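Local atomic coordinates of MIP07328p (Drosophila melanogaster, PDB entry 6FKK), a protein that acts as a chemorepellent axon guidance cue of the semaphorin family, probably by binding plexin receptors on other cells. Residues L255-P260 against G373-T378; C302-D307 against V368-G373; D44-V49 against N84-Y89; D26-L31 against V38-K43. All blocks are in the same frame, centred on the assembly; numbering follows the deposited sequence.

Interaction 1: L255-P260 against G373-T378. With NAG (2-acetamido-2-deoxy-beta-D-glucopyranose), chain B; NAG (2-acetamido-2-deoxy-beta-D-glucopyranose), chain C.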
# COMPACT_ATOMS: atom_id res chain seq x y z
N LEU A 255 -6.39 3.65 -12.31
CA LEU A 255 -6.73 2.34 -11.80
C LEU A 255 -8.24 2.17 -11.80
O LEU A 255 -8.98 3.09 -11.44
CB LEU A 255 -6.17 2.15 -10.38
CG LEU A 255 -4.65 2.13 -10.26
CD1 LEU A 255 -4.24 2.03 -8.81
CD2 LEU A 255 -4.07 0.97 -11.06
N ASN A 256 -8.70 0.99 -12.21
CA ASN A 256 -10.12 0.70 -12.38
C ASN A 256 -10.53 -0.35 -11.35
O ASN A 256 -10.35 -1.55 -11.58
CB ASN A 256 -10.41 0.24 -13.81
CG ASN A 256 -11.89 0.07 -14.09
OD1 ASN A 256 -12.70 -0.16 -13.19
ND2 ASN A 256 -12.26 0.19 -15.36
N CYS A 257 -11.08 0.11 -10.24
CA CYS A 257 -11.66 -0.76 -9.21
C CYS A 257 -13.15 -0.46 -9.17
O CYS A 257 -13.59 0.49 -8.52
CB CYS A 257 -11.00 -0.52 -7.86
SG CYS A 257 -11.56 -1.65 -6.56
N SER A 258 -13.93 -1.28 -9.88
CA SER A 258 -15.35 -1.02 -10.03
C SER A 258 -16.12 -2.33 -10.13
O SER A 258 -15.57 -3.36 -10.53
CB SER A 258 -15.64 -0.16 -11.27
OG SER A 258 -15.31 -0.86 -12.46
N VAL A 259 -17.39 -2.27 -9.77
CA VAL A 259 -18.31 -3.39 -9.92
C VAL A 259 -18.94 -3.29 -11.31
O VAL A 259 -19.62 -2.29 -11.59
CB VAL A 259 -19.38 -3.40 -8.83
CG1 VAL A 259 -20.37 -4.53 -9.07
CG2 VAL A 259 -18.74 -3.52 -7.46
N PRO A 260 -18.75 -4.27 -12.18
CA PRO A 260 -19.23 -4.13 -13.56
C PRO A 260 -20.75 -4.14 -13.65
O PRO A 260 -21.45 -4.61 -12.75
CB PRO A 260 -18.63 -5.36 -14.26
CG PRO A 260 -18.44 -6.35 -13.17
CD PRO A 260 -18.08 -5.56 -11.95
N GLY A 373 -11.82 -8.58 -12.85
CA GLY A 373 -12.71 -7.56 -13.35
C GLY A 373 -13.72 -7.03 -12.35
O GLY A 373 -14.69 -6.38 -12.75
N ARG A 374 -13.51 -7.29 -11.06
CA ARG A 374 -14.42 -6.84 -10.02
C ARG A 374 -13.67 -6.84 -8.70
O ARG A 374 -12.62 -7.47 -8.58
CB ARG A 374 -15.67 -7.74 -9.94
CG ARG A 374 -15.37 -9.21 -9.72
CD ARG A 374 -16.63 -9.98 -9.33
NE ARG A 374 -17.73 -9.79 -10.27
CZ ARG A 374 -18.77 -8.98 -10.05
NH1 ARG A 374 -18.84 -8.28 -8.93
NH2 ARG A 374 -19.73 -8.87 -10.96
N PRO A 375 -14.17 -6.12 -7.69
CA PRO A 375 -13.51 -6.13 -6.39
C PRO A 375 -13.53 -7.51 -5.75
O PRO A 375 -14.49 -8.27 -5.90
CB PRO A 375 -14.32 -5.12 -5.57
CG PRO A 375 -14.99 -4.26 -6.57
CD PRO A 375 -15.28 -5.15 -7.74
N LEU A 376 -12.45 -7.82 -5.03
CA LEU A 376 -12.40 -9.06 -4.27
C LEU A 376 -13.26 -8.99 -3.01
O LEU A 376 -13.63 -10.04 -2.47
CB LEU A 376 -10.95 -9.37 -3.90
CG LEU A 376 -9.98 -9.48 -5.07
CD1 LEU A 376 -8.57 -9.76 -4.57
CD2 LEU A 376 -10.43 -10.56 -6.03
N LEU A 377 -13.58 -7.79 -2.55
CA LEU A 377 -14.44 -7.59 -1.39
C LEU A 377 -15.02 -6.19 -1.47
O LEU A 377 -14.29 -5.24 -1.75
CB LEU A 377 -13.66 -7.77 -0.08
CG LEU A 377 -14.41 -7.47 1.22
CD1 LEU A 377 -15.43 -8.55 1.51
CD2 LEU A 377 -13.45 -7.33 2.38
N THR A 378 -16.33 -6.07 -1.24
CA THR A 378 -16.99 -4.77 -1.19
C THR A 378 -17.64 -4.59 0.17
O THR A 378 -18.14 -5.54 0.78
CB THR A 378 -18.04 -4.62 -2.30
OG1 THR A 378 -19.09 -5.57 -2.10
CG2 THR A 378 -17.41 -4.85 -3.66
C1 NAG B . -13.64 0.04 -15.73
C2 NAG B . -13.96 0.74 -17.04
C3 NAG B . -15.44 0.57 -17.40
C4 NAG B . -15.87 -0.90 -17.30
C5 NAG B . -15.40 -1.52 -15.98
C6 NAG B . -15.65 -3.00 -15.90
C7 NAG B . -12.58 2.70 -17.60
C8 NAG B . -12.40 4.18 -17.40
N2 NAG B . -13.63 2.16 -16.96
O3 NAG B . -15.63 1.06 -18.72
O4 NAG B . -17.29 -1.01 -17.29
O5 NAG B . -13.99 -1.32 -15.83
O6 NAG B . -14.97 -3.71 -16.93
O7 NAG B . -11.83 2.04 -18.29
C1 NAG C . -17.88 -0.85 -18.59
C2 NAG C . -18.86 -1.99 -18.85
C3 NAG C . -19.59 -1.79 -20.18
C4 NAG C . -20.16 -0.38 -20.30
C5 NAG C . -19.11 0.67 -19.93
C6 NAG C . -19.67 2.07 -19.86
C7 NAG C . -18.51 -4.28 -18.03
C8 NAG C . -17.69 -5.52 -18.16
N2 NAG C . -18.17 -3.27 -18.84
O3 NAG C . -20.64 -2.74 -20.26
O4 NAG C . -20.52 -0.14 -21.66
O5 NAG C . -18.57 0.38 -18.64
O6 NAG C . -18.76 2.96 -19.23
O7 NAG C . -19.43 -4.18 -17.23
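This contact sits at a glycosylated part of the Sema beta-propeller, where the end of strand 251-259 meets the loop leading into strand 377-380. No hydrogen bond joins the two segments; they pack together, and backbone carbonyls take part, with Ser258 O 3.3 Å from Pro375 CD. Arg374 CG lies in the crowded position between backbone N and carbonyl carbon (chi1 56°), and a bend at chi3 brings the guanidinium back beside Pro260. Pro260 lies over one face of the guanidinium, offset toward its rim, with Pro260 CG 3.6 Å from Arg374 NH2. Val259 crosses Pro375 at about a right angle, Val259 CG2 lying 3.8 Å from Pro375 CD. Deeper in, Cys257 SG, half of a disulfide, is 4.3 Å from Pro375 CG. An alanine at Arg374 would lose the guanidinium and would probably leave Pro260 and Val259 less well covered. Ser258 OG donates to Asn256 OD1 at 2.8 Å, in the plane of the amide. Asn256 ND2 is covalently bonded to C1 of NAG in chain B, and Pro260 CB lies 3.3 Å from O7 of the second sugar, NAG in chain C. Asn256-Cys257-Ser258 is a glycosylation sequon near the end of strand 251-259 of the Sema beta-propeller.

Interaction 2: C302-D307 against V368-G373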
# COMPACT_ATOMS: atom_id res chain seq x y z
N CYS A 302 -9.35 -4.34 -4.33
CA CYS A 302 -9.06 -4.78 -5.68
C CYS A 302 -7.61 -5.23 -5.77
O CYS A 302 -6.73 -4.72 -5.06
CB CYS A 302 -9.31 -3.68 -6.72
SG CYS A 302 -11.03 -3.48 -7.25
N ALA A 303 -7.36 -6.20 -6.64
CA ALA A 303 -6.02 -6.68 -6.93
C ALA A 303 -5.69 -6.38 -8.38
O ALA A 303 -6.55 -6.49 -9.26
CB ALA A 303 -5.90 -8.18 -6.66
N PHE A 304 -4.45 -6.00 -8.64
CA PHE A 304 -4.00 -5.64 -9.97
C PHE A 304 -2.78 -6.45 -10.35
O PHE A 304 -1.88 -6.65 -9.53
CB PHE A 304 -3.69 -4.14 -10.07
CG PHE A 304 -4.89 -3.26 -9.88
CD1 PHE A 304 -5.26 -2.84 -8.61
CD2 PHE A 304 -5.65 -2.87 -10.97
CE1 PHE A 304 -6.37 -2.02 -8.44
CE2 PHE A 304 -6.75 -2.05 -10.80
CZ PHE A 304 -7.11 -1.63 -9.53
N ASN A 305 -2.76 -6.94 -11.59
CA ASN A 305 -1.62 -7.68 -12.10
C ASN A 305 -0.53 -6.71 -12.55
O ASN A 305 -0.81 -5.78 -13.32
CB ASN A 305 -2.05 -8.59 -13.25
CG ASN A 305 -1.00 -9.65 -13.60
OD1 ASN A 305 0.20 -9.42 -13.46
ND2 ASN A 305 -1.47 -10.80 -14.06
N VAL A 306 0.70 -6.93 -12.08
CA VAL A 306 1.80 -6.03 -12.42
C VAL A 306 2.05 -6.04 -13.92
O VAL A 306 2.44 -5.02 -14.50
CB VAL A 306 3.06 -6.43 -11.63
CG1 VAL A 306 4.24 -5.52 -11.99
CG2 VAL A 306 2.78 -6.36 -10.14
N ASP A 307 1.82 -7.18 -14.58
CA ASP A 307 1.95 -7.23 -16.03
C ASP A 307 0.87 -6.41 -16.73
O ASP A 307 1.10 -5.89 -17.82
CB ASP A 307 1.93 -8.68 -16.51
CG ASP A 307 3.08 -9.50 -15.95
OD1 ASP A 307 4.21 -8.98 -15.90
OD2 ASP A 307 2.84 -10.67 -15.56
N VAL A 368 -6.21 0.63 -15.97
CA VAL A 368 -5.71 -0.68 -15.57
C VAL A 368 -6.88 -1.51 -15.03
O VAL A 368 -7.55 -1.09 -14.08
CB VAL A 368 -4.60 -0.56 -14.52
CG1 VAL A 368 -4.11 -1.94 -14.11
CG2 VAL A 368 -3.45 0.28 -15.06
N PRO A 369 -7.15 -2.67 -15.60
CA PRO A 369 -8.25 -3.50 -15.10
C PRO A 369 -7.84 -4.32 -13.89
O PRO A 369 -6.70 -4.77 -13.77
CB PRO A 369 -8.58 -4.40 -16.29
CG PRO A 369 -7.26 -4.57 -16.98
CD PRO A 369 -6.52 -3.26 -16.80
N ALA A 370 -8.79 -4.50 -12.99
CA ALA A 370 -8.55 -5.30 -11.80
C ALA A 370 -8.60 -6.79 -12.13
O ALA A 370 -9.24 -7.21 -13.10
CB ALA A 370 -9.57 -4.98 -10.71
N VAL A 371 -7.90 -7.58 -11.32
CA VAL A 371 -7.97 -9.03 -11.47
C VAL A 371 -9.40 -9.48 -11.21
O VAL A 371 -10.05 -9.03 -10.27
CB VAL A 371 -6.97 -9.71 -10.51
CG1 VAL A 371 -7.25 -11.20 -10.43
CG2 VAL A 371 -5.55 -9.45 -10.97
N HIS A 372 -9.89 -10.37 -12.08
CA HIS A 372 -11.26 -10.87 -12.12
C HIS A 372 -12.26 -9.81 -12.57
O HIS A 372 -13.46 -10.11 -12.67
CB HIS A 372 -11.72 -11.45 -10.78
CG HIS A 372 -10.90 -12.60 -10.30
ND1 HIS A 372 -10.74 -12.89 -8.96
CD2 HIS A 372 -10.20 -13.54 -10.98
CE1 HIS A 372 -9.97 -13.96 -8.84
NE2 HIS A 372 -9.63 -14.37 -10.05
N GLY A 373 -11.82 -8.58 -12.85
CA GLY A 373 -12.71 -7.56 -13.35
C GLY A 373 -13.72 -7.03 -12.35
O GLY A 373 -14.69 -6.38 -12.75
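The Phe304 ring is set edge-on to the chain of Val368. Its CG is anti to the carbonyl carbon (chi1 -65°), which sends the ring toward the 368-370 backbone. Val368 O lies at the ring edge, in its plane, 3.5 Å from Phe304 CE2. The two side chains cross obliquely, with Phe304 CD2 3.6 Å from Val368 CG1. Leu255 and Ile309 also touch Phe304. An alanine in place of Phe304 would lose the ring and would probably loosen the packing between strand 298-305, Val368 and these two neighbours. On the other side of the strand, Val371 points toward Ala303, with the two CB atoms 4.3 Å apart. Val371 CG2 reaches on to Asn305 N at 3.8 Å. A single hydrogen bond ties the segments: Val371 N donates to Ala303 O at 2.7 Å, nearly straight (171°) and in the carbonyl plane. Ala370 CB packs against Cys302 SG at 4.0 Å. A turn then follows, closed by Gly373 N to Ala370 O, with backbone angles of a type II beta turn. Asn305 is the N-cap of helix 306-312, its OD1 accepting from Asp307 N at 3.0 Å. The strand runs directly into this helix, and the chain returns at 368-369, weakly paired in parallel with strand 251-259, and rejoins strand 298-305 at 377-380, consistent with the helical extrusion inserted in a blade of semaphorin propellers.

Interaction 3: D44-V49 against N84-Y89. With NAG (2-acetamido-2-deoxy-beta-D-glucopyranose), chain D.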
# COMPACT_ATOMS: atom_id res chain seq x y z
N ASP A 44 10.08 12.27 17.28
CA ASP A 44 11.40 12.47 17.87
C ASP A 44 12.18 11.18 18.07
O ASP A 44 13.35 11.21 18.46
CB ASP A 44 11.28 13.22 19.21
CG ASP A 44 10.77 14.64 19.05
OD1 ASP A 44 10.98 15.23 17.97
OD2 ASP A 44 10.16 15.16 20.00
N VAL A 45 11.55 10.03 17.81
CA VAL A 45 12.17 8.73 18.06
C VAL A 45 11.87 7.79 16.91
O VAL A 45 10.83 7.90 16.25
CB VAL A 45 11.69 8.11 19.40
CG1 VAL A 45 12.50 6.87 19.74
CG2 VAL A 45 11.77 9.12 20.54
N ILE A 46 12.79 6.87 16.65
CA ILE A 46 12.55 5.69 15.82
C ILE A 46 12.89 4.46 16.65
O ILE A 46 13.92 4.43 17.34
CB ILE A 46 13.37 5.73 14.51
CG1 ILE A 46 13.13 4.47 13.69
CG2 ILE A 46 14.85 5.92 14.80
CD1 ILE A 46 13.88 4.44 12.38
N TYR A 47 12.02 3.46 16.61
CA TYR A 47 12.10 2.30 17.49
C TYR A 47 12.42 1.04 16.70
O TYR A 47 11.86 0.80 15.63
CB TYR A 47 10.78 2.09 18.25
CG TYR A 47 10.33 3.28 19.07
CD1 TYR A 47 9.52 4.26 18.52
CD2 TYR A 47 10.69 3.41 20.41
CE1 TYR A 47 9.09 5.35 19.26
CE2 TYR A 47 10.27 4.49 21.16
CZ TYR A 47 9.47 5.46 20.58
OH TYR A 47 9.04 6.53 21.33
N ASN A 48 13.33 0.23 17.25
CA ASN A 48 13.60 -1.12 16.76
C ASN A 48 12.88 -2.08 17.70
O ASN A 48 13.25 -2.22 18.87
CB ASN A 48 15.11 -1.40 16.72
CG ASN A 48 15.46 -2.67 15.96
OD1 ASN A 48 14.58 -3.36 15.44
ND2 ASN A 48 16.75 -2.99 15.88
N VAL A 49 11.83 -2.73 17.20
CA VAL A 49 10.90 -3.50 18.03
C VAL A 49 10.92 -4.95 17.58
O VAL A 49 10.72 -5.24 16.39
CB VAL A 49 9.48 -2.93 17.96
CG1 VAL A 49 8.54 -3.73 18.84
CG2 VAL A 49 9.47 -1.46 18.35
N ASN A 84 9.90 16.35 15.43
CA ASN A 84 10.69 15.68 14.40
C ASN A 84 10.14 14.26 14.23
O ASN A 84 10.58 13.32 14.90
CB ASN A 84 12.17 15.66 14.76
CG ASN A 84 13.03 15.09 13.65
OD1 ASN A 84 12.65 15.13 12.48
ND2 ASN A 84 14.18 14.55 14.01
N TYR A 85 9.17 14.12 13.33
CA TYR A 85 8.59 12.82 13.02
C TYR A 85 9.45 12.15 11.95
O TYR A 85 9.53 12.63 10.82
CB TYR A 85 7.15 12.98 12.54
CG TYR A 85 6.21 13.56 13.57
CD1 TYR A 85 6.06 14.94 13.70
CD2 TYR A 85 5.48 12.75 14.42
CE1 TYR A 85 5.21 15.48 14.64
CE2 TYR A 85 4.63 13.28 15.37
CZ TYR A 85 4.50 14.65 15.48
OH TYR A 85 3.65 15.18 16.42
N LEU A 86 10.10 11.05 12.32
CA LEU A 86 10.94 10.34 11.37
C LEU A 86 10.07 9.56 10.39
O LEU A 86 9.14 8.86 10.80
CB LEU A 86 11.89 9.39 12.10
CG LEU A 86 13.13 10.04 12.73
CD1 LEU A 86 12.80 10.72 14.05
CD2 LEU A 86 14.24 9.01 12.92
N ARG A 87 10.36 9.70 9.10
CA ARG A 87 9.49 9.17 8.06
C ARG A 87 10.21 8.46 6.93
O ARG A 87 9.53 7.90 6.05
CB ARG A 87 8.62 10.29 7.47
CG ARG A 87 7.50 10.77 8.38
CD ARG A 87 6.42 9.71 8.52
NE ARG A 87 5.31 10.15 9.34
CZ ARG A 87 5.19 9.88 10.64
NH1 ARG A 87 6.11 9.16 11.26
NH2 ARG A 87 4.13 10.32 11.31
N VAL A 88 11.54 8.46 6.89
CA VAL A 88 12.29 7.87 5.79
C VAL A 88 13.45 7.07 6.36
O VAL A 88 14.29 7.61 7.09
CB VAL A 88 12.81 8.93 4.80
CG1 VAL A 88 13.66 8.27 3.72
CG2 VAL A 88 11.66 9.70 4.18
N TYR A 89 13.52 5.78 6.01
CA TYR A 89 14.64 4.92 6.37
C TYR A 89 15.08 4.12 5.16
O TYR A 89 14.25 3.66 4.37
CB TYR A 89 14.28 3.96 7.52
CG TYR A 89 15.25 2.80 7.65
CD1 TYR A 89 16.50 2.98 8.22
CD2 TYR A 89 14.91 1.53 7.19
CE1 TYR A 89 17.39 1.92 8.33
CE2 TYR A 89 15.80 0.47 7.30
CZ TYR A 89 17.03 0.67 7.87
OH TYR A 89 17.91 -0.38 7.99
C1 NAG D . 17.19 -4.17 15.17
C2 NAG D . 18.43 -3.94 14.31
C3 NAG D . 18.79 -5.22 13.57
C4 NAG D . 19.06 -6.33 14.58
C5 NAG D . 17.94 -6.49 15.62
C6 NAG D . 18.40 -7.30 16.81
C7 NAG D . 17.75 -2.49 12.32
C8 NAG D . 16.80 -3.55 11.83
N2 NAG D . 18.44 -2.75 13.46
O3 NAG D . 19.96 -4.98 12.79
O4 NAG D . 19.21 -7.57 13.89
O5 NAG D . 17.48 -5.23 16.15
O6 NAG D . 19.78 -7.07 17.11
O7 NAG D . 17.92 -1.44 11.70
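Two hydrogen bonds run in opposite senses between Asp44 and Asn84. Asp44 N donates to Asn84 O at 2.6 Å, from well above the carbonyl plane. Asn84 N donates to Asp44 OD1 at 3.0 Å, with an N-H...O angle of 152°, again from above the plane of the acceptor group. Asp44 has a positive phi (67°), and its CG is anti to the carbonyl carbon, which brings OD1 round to the partner chain. The other oxygen, OD2, is hydrogen-bonded to His83 ND1, so both carboxylate oxygens are held; a protonated His83 would probably stabilise the negative charge. The Asn84 amide is hydrogen-bonded separately, ND2 to Trp62 O and OD1 weakly to Asn103 N. Further along, Arg87 NH1 donates to Leu86 O at 3.1 Å. Ile46 and Leu86 point toward each other and cross at about a right angle, with Ile46 CG2 3.7 Å from Leu86 CD2. The other branch, Leu86 CD1, lies 4.0 Å from Val45 N. Leu99 touches both Ile46 and Leu86. Asn48 ND2 is covalently bonded to C1 of NAG in chain D, whose O7 is 3.9 Å from Tyr89 OH. Strands 45-50 and 86-91 belong to two successive four-stranded antiparallel sheets, so the buried contact joins neighbouring blades, as in the Sema propeller.

Interaction 4: D26-L31 against V38-K43; sequences DYFKIL and VLVGAK. With NAG (2-acetamido-2-deoxy-beta-D-glucopyranose), chain D.
Lys29 O is gripped twice: by a hydrogen bond from Gly41 N at 2.6 Å, nearly along the C=O axis, and by a CA-H contact from Val40 CA at 3.4 Å. It belongs to the beta hairpin of strands 29-33 and 37-41, at the edge of a four-stranded antiparallel sheet of the Sema propeller. Leu39 O is held in the same manner, by Leu31 N at 3.0 Å, with an N-H...O angle of 170°, and by a CA-H contact from Ile30. Lys29 and Gly41 form the hydrogen-bonded pair, though the return bond from Lys29 N to Gly41 O is weak. Ile30 and Val40 are the non-hydrogen-bonded pair that follows. Ile30 CD1 lies 3.7 Å from both Val40 CG2 and Val38 CG2, crossing Val38 at about a right angle. On the other side, Leu31 CD1 comes within 3.8 Å of Gly41 CA, an approach that the absent side chain permits. Past the strands, Ala42 CB meets the edge of the Phe28 ring in its plane, and Val40 CG1 approaches the same ring obliquely. Lys43 NZ is hydrogen-bonded to Thr25 OG1; Asp26 OD1 is near it but beyond salt-bridge range. Toward the glycan, Leu39 CD1 lies 3.5 Å from C8 of NAG in chain D.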
# COMPACT_ATOMS: atom_id res chain seq x y z
N ASP A 26 2.12 10.50 19.07
CA ASP A 26 3.36 9.96 18.51
C ASP A 26 3.27 9.82 17.00
O ASP A 26 4.26 10.03 16.29
CB ASP A 26 3.70 8.63 19.17
CG ASP A 26 4.05 8.77 20.64
OD1 ASP A 26 3.88 9.88 21.20
OD2 ASP A 26 4.50 7.78 21.25
N TYR A 27 2.09 9.46 16.49
CA TYR A 27 1.86 9.24 15.06
C TYR A 27 2.88 8.26 14.48
O TYR A 27 3.79 8.62 13.75
CB TYR A 27 1.87 10.57 14.30
CG TYR A 27 0.66 11.44 14.56
CD1 TYR A 27 -0.59 11.07 14.11
CD2 TYR A 27 0.79 12.65 15.24
CE1 TYR A 27 -1.70 11.87 14.34
CE2 TYR A 27 -0.31 13.45 15.48
CZ TYR A 27 -1.55 13.05 15.02
OH TYR A 27 -2.65 13.85 15.25
N PHE A 28 2.70 7.00 14.86
CA PHE A 28 3.61 5.94 14.43
C PHE A 28 3.53 5.72 12.92
O PHE A 28 2.50 5.95 12.29
CB PHE A 28 3.30 4.63 15.16
CG PHE A 28 3.75 4.61 16.59
CD1 PHE A 28 4.85 5.33 17.00
CD2 PHE A 28 3.06 3.85 17.53
CE1 PHE A 28 5.27 5.31 18.32
CE2 PHE A 28 3.48 3.83 18.86
CZ PHE A 28 4.58 4.56 19.25
N LYS A 29 4.65 5.28 12.36
CA LYS A 29 4.74 4.92 10.94
C LYS A 29 5.79 3.83 10.78
O LYS A 29 6.90 3.97 11.29
CB LYS A 29 5.10 6.14 10.08
CG LYS A 29 5.47 5.81 8.64
CD LYS A 29 4.24 5.56 7.78
CE LYS A 29 4.64 5.26 6.34
NZ LYS A 29 5.48 6.34 5.74
N ILE A 30 5.43 2.76 10.09
CA ILE A 30 6.35 1.65 9.87
C ILE A 30 7.31 2.02 8.76
O ILE A 30 6.90 2.42 7.66
CB ILE A 30 5.58 0.36 9.54
CG1 ILE A 30 4.66 -0.03 10.70
CG2 ILE A 30 6.55 -0.77 9.23
CD1 ILE A 30 5.40 -0.34 11.99
N LEU A 31 8.61 1.89 9.03
CA LEU A 31 9.65 2.24 8.07
C LEU A 31 10.33 1.04 7.44
O LEU A 31 10.74 1.12 6.28
CB LEU A 31 10.71 3.13 8.73
CG LEU A 31 10.18 4.44 9.33
CD1 LEU A 31 11.32 5.29 9.86
CD2 LEU A 31 9.38 5.21 8.29
N VAL A 38 10.98 -4.94 13.40
CA VAL A 38 10.25 -3.90 12.69
C VAL A 38 10.71 -2.54 13.20
O VAL A 38 10.97 -2.37 14.40
CB VAL A 38 8.72 -4.07 12.85
CG1 VAL A 38 8.32 -3.99 14.32
CG2 VAL A 38 7.97 -3.05 12.02
N LEU A 39 10.82 -1.57 12.29
CA LEU A 39 11.20 -0.21 12.62
C LEU A 39 9.97 0.68 12.60
O LEU A 39 9.15 0.60 11.68
CB LEU A 39 12.25 0.33 11.63
CG LEU A 39 13.72 0.05 11.93
CD1 LEU A 39 14.03 -1.44 11.93
CD2 LEU A 39 14.61 0.78 10.93
N VAL A 40 9.83 1.53 13.62
CA VAL A 40 8.67 2.39 13.78
C VAL A 40 9.16 3.83 13.88
O VAL A 40 9.78 4.22 14.89
CB VAL A 40 7.84 2.01 15.02
CG1 VAL A 40 6.60 2.88 15.11
CG2 VAL A 40 7.46 0.54 14.97
N GLY A 41 8.90 4.62 12.85
CA GLY A 41 9.21 6.04 12.88
C GLY A 41 8.16 6.82 13.65
O GLY A 41 6.97 6.77 13.31
N ALA A 42 8.58 7.55 14.68
CA ALA A 42 7.64 8.22 15.56
C ALA A 42 8.03 9.67 15.80
O ALA A 42 8.90 10.22 15.11
CB ALA A 42 7.55 7.49 16.89
N LYS A 43 7.39 10.30 16.78
CA LYS A 43 7.73 11.66 17.17
C LYS A 43 9.07 11.65 17.89
O LYS A 43 9.20 11.06 18.97
CB LYS A 43 6.64 12.25 18.06
CG LYS A 43 6.99 13.62 18.63
CD LYS A 43 5.84 14.21 19.43
CE LYS A 43 5.43 13.31 20.58
NZ LYS A 43 4.42 13.95 21.46
C1 NAG D . 17.19 -4.17 15.17
C2 NAG D . 18.43 -3.94 14.31
C3 NAG D . 18.79 -5.22 13.57
C4 NAG D . 19.06 -6.33 14.58
C5 NAG D . 17.94 -6.49 15.62
C6 NAG D . 18.40 -7.30 16.81
C7 NAG D . 17.75 -2.49 12.32
C8 NAG D . 16.80 -3.55 11.83
N2 NAG D . 18.44 -2.75 13.46
O3 NAG D . 19.96 -4.98 12.79
O4 NAG D . 19.21 -7.57 13.89
O5 NAG D . 17.48 -5.23 16.15
O6 NAG D . 19.78 -7.07 17.11
O7 NAG D . 17.92 -1.44 11.70

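How the interactions relate
The four contacts form two pairs on opposite sides of the chain's centre, both within the Sema domain. Interactions 1 and 2 have centres about 9 Å apart. They share Gly373 and are joined by the disulfide between Cys257 SG and Cys302 SG (2.0 Å), with Asn256 N probably hydrogen-bonded to Val368 O at 3.0 Å. Interactions 3 and 4 have centres about 5 Å apart. Strands 37-41 and 45-50 are neighbours in one sheet, with Tyr47 N probably hydrogen-bonded to Val40 O at 2.9 Å. Both touch the sugar on Asn48, just as interaction 1 carries the glycan on Asn256. Between the pairs, the centres of interactions 1 and 3 are about 36 Å apart, without contact.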